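Local coordinates for stage III sporulation protein AH (Bacillus subtilis, PDB 3TUF), which pairs with SpoIIQ to form an intercellular channel between mother cell and forespore that supports engulfment and forespore-specific gene activation during sporulation, at residues I158-K163 / V189-E194. Numbering follows the deposited sequence.
Sequences INITVK and VAVTFE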
loop_
_atom_site.group_PDB
_atom_site.type_symbol
_atom_site.label_atom_id
_atom_site.label_comp_id
_atom_site.label_asym_id
_atom_site.label_seq_id
_atom_site.Cartn_x
_atom_site.Cartn_y
_atom_site.Cartn_z
ATOM N N ILE B 158 -13.497 9.664 3.689
ATOM C CA ILE B 158 -12.643 9.030 2.695
ATOM C C ILE B 158 -12.479 9.987 1.501
ATOM O O ILE B 158 -13.464 10.362 0.847
ATOM C CB ILE B 158 -13.313 7.768 2.126
ATOM C CG1 ILE B 158 -13.886 6.837 3.218
ATOM C CG2 ILE B 158 -12.395 7.067 1.207
ATOM C CD1 ILE B 158 -12.960 6.510 4.429
ATOM N N ASN B 159 -11.258 10.357 1.173
ATOM C CA ASN B 159 -11.031 11.277 0.067
ATOM C C ASN B 159 -10.504 10.563 -1.088
ATOM O O ASN B 159 -9.569 9.745 -0.936
ATOM C CB ASN B 159 -10.026 12.353 0.448
ATOM C CG ASN B 159 -10.657 13.369 1.275
ATOM O OD1 ASN B 159 -10.531 13.355 2.530
ATOM N ND2 ASN B 159 -11.454 14.238 0.618
ATOM N N ILE B 160 -11.068 10.861 -2.247
ATOM C CA ILE B 160 -10.726 10.097 -3.413
ATOM C C ILE B 160 -10.591 11.106 -4.467
ATOM O O ILE B 160 -11.506 11.924 -4.695
ATOM C CB ILE B 160 -11.881 9.231 -3.849
ATOM C CG1 ILE B 160 -12.228 8.232 -2.733
ATOM C CG2 ILE B 160 -11.621 8.555 -5.298
ATOM C CD1 ILE B 160 -13.461 7.388 -3.096
ATOM N N THR B 161 -9.447 11.067 -5.134
ATOM C CA THR B 161 -9.215 12.041 -6.179
ATOM C C THR B 161 -8.902 11.262 -7.412
ATOM O O THR B 161 -8.116 10.276 -7.385
ATOM C CB THR B 161 -8.088 13.049 -5.824
ATOM O OG1 THR B 161 -8.237 13.438 -4.450
ATOM C CG2 THR B 161 -8.152 14.303 -6.752
ATOM N N VAL B 162 -9.546 11.688 -8.487
ATOM C CA VAL B 162 -9.516 10.955 -9.720
ATOM C C VAL B 162 -9.068 11.950 -10.803
ATOM O O VAL B 162 -9.499 13.114 -10.821
ATOM C CB VAL B 162 -10.908 10.298 -9.905
ATOM C CG1 VAL B 162 -11.349 10.256 -11.342
ATOM C CG2 VAL B 162 -10.893 8.913 -9.263
ATOM N N LYS B 163 -8.123 11.531 -11.643
ATOM C CA LYS B 163 -7.748 12.309 -12.825
ATOM C C LYS B 163 -8.887 12.227 -13.815
ATOM O O LYS B 163 -9.312 11.122 -14.132
ATOM C CB LYS B 163 -6.495 11.718 -13.463
ATOM C CG LYS B 163 -5.180 12.407 -13.045
ATOM C CD LYS B 163 -4.975 13.758 -13.740
ATOM C CE LYS B 163 -3.510 14.226 -13.677
ATOM N NZ LYS B 163 -2.708 13.562 -14.742
ATOM N N VAL B 189 -17.773 10.284 2.301
ATOM C CA VAL B 189 -16.957 9.883 1.201
ATOM C C VAL B 189 -16.966 11.060 0.236
ATOM O O VAL B 189 -18.015 11.539 -0.153
ATOM C CB VAL B 189 -17.615 8.667 0.489
ATOM C CG1 VAL B 189 -16.937 8.394 -0.832
ATOM C CG2 VAL B 189 -17.606 7.386 1.346
ATOM N N ALA B 190 -15.801 11.534 -0.179
ATOM C CA ALA B 190 -15.790 12.637 -1.115
ATOM C C ALA B 190 -14.983 12.250 -2.340
ATOM O O ALA B 190 -14.021 11.469 -2.231
ATOM C CB ALA B 190 -15.216 13.883 -0.422
ATOM N N VAL B 191 -15.371 12.737 -3.507
ATOM C CA VAL B 191 -14.706 12.330 -4.723
ATOM C C VAL B 191 -14.481 13.559 -5.509
ATOM O O VAL B 191 -15.460 14.229 -5.892
ATOM C CB VAL B 191 -15.628 11.488 -5.561
ATOM C CG1 VAL B 191 -14.958 11.062 -6.891
ATOM C CG2 VAL B 191 -16.019 10.302 -4.748
ATOM N N THR B 192 -13.211 13.870 -5.776
ATOM C CA THR B 192 -12.856 15.064 -6.538
ATOM C C THR B 192 -12.293 14.657 -7.872
ATOM O O THR B 192 -11.501 13.734 -7.929
ATOM C CB THR B 192 -11.752 15.786 -5.799
ATOM O OG1 THR B 192 -12.156 15.937 -4.430
ATOM C CG2 THR B 192 -11.449 17.143 -6.429
ATOM N N PHE B 193 -12.689 15.360 -8.933
ATOM C CA PHE B 193 -12.189 15.113 -10.296
ATOM C C PHE B 193 -11.250 16.234 -10.730
ATOM O O PHE B 193 -11.687 17.360 -10.953
ATOM C CB PHE B 193 -13.345 15.033 -11.295
ATOM C CG PHE B 193 -14.329 13.922 -11.002
ATOM C CD1 PHE B 193 -15.139 13.954 -9.856
ATOM C CD2 PHE B 193 -14.448 12.860 -11.847
ATOM C CE1 PHE B 193 -16.040 12.904 -9.557
ATOM C CE2 PHE B 193 -15.340 11.831 -11.558
ATOM C CZ PHE B 193 -16.141 11.861 -10.413
ATOM N N GLU B 194 -9.963 15.907 -10.854
ATOM C CA GLU B 194 -8.894 16.837 -11.280
ATOM C C GLU B 194 -8.688 16.862 -12.798
ATOM O O GLU B 194 -8.590 15.791 -13.413
ATOM C CB GLU B 194 -7.570 16.380 -10.685
ATOM C CG GLU B 194 -7.497 16.461 -9.197
ATOM C CD GLU B 194 -7.085 17.828 -8.731
ATOM O OE1 GLU B 194 -7.316 18.803 -9.487
ATOM O OE2 GLU B 194 -6.515 17.923 -7.620
HETATM O O HOH W 1 -12.109 14.332 -2.355
#
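Six consecutive parallel bridges, from I158 with V189 to K163 with E194, put strands 157-163 and 188-194 side by side; the segment axes cross at -21°. Alternate residues of 189-194 supply the bonding: A190 N donates to I158 O at 2.8 Å, nearly straight, T192 N to I160 O, and E194 N to V162 O. In return V162 N reaches T192 O at 2.9 Å, whereas I160 N to A190 O is weak, bent to 127°. The connection through helices 169-177 and 181-184 makes a beta-alpha-beta crossover, and I175 and I176 of the first helix cover the apolar face. There I160, followed outward, sets CB 3.5 Å from A190 O; CG1, anti to its own carbonyl carbon, also faces that oxygen, and the extended chi2 of 176° carries CD1 up against V189 CG1 and V191 CG2, both on the same side of it, the latter at 4.2 Å. Farther along, V162 CG1 meets F193 CD2 obliquely, the two side chains running alongside each other. The other face is more polar. T161 CG2, anti to the backbone N, lies 3.3 Å from E194 CG, whose chain bends at chi2. A water accepts from N159 ND2 at 3.0 Å and sits 2.6 Å from T192 OG1, which also bonds T77 of the SpoIIQ chain. Residues A190, V191 and T192 pair antiparallel with a SpoIIQ strand, continuing the sheet across the interface. The chemistry therefore implies that strand 189-194 uses both backbone edges: one bonds 158-163, with aliphatic packing on the face of I160 and V191, while the other, with the T192 hydroxyl, engages SpoIIQ.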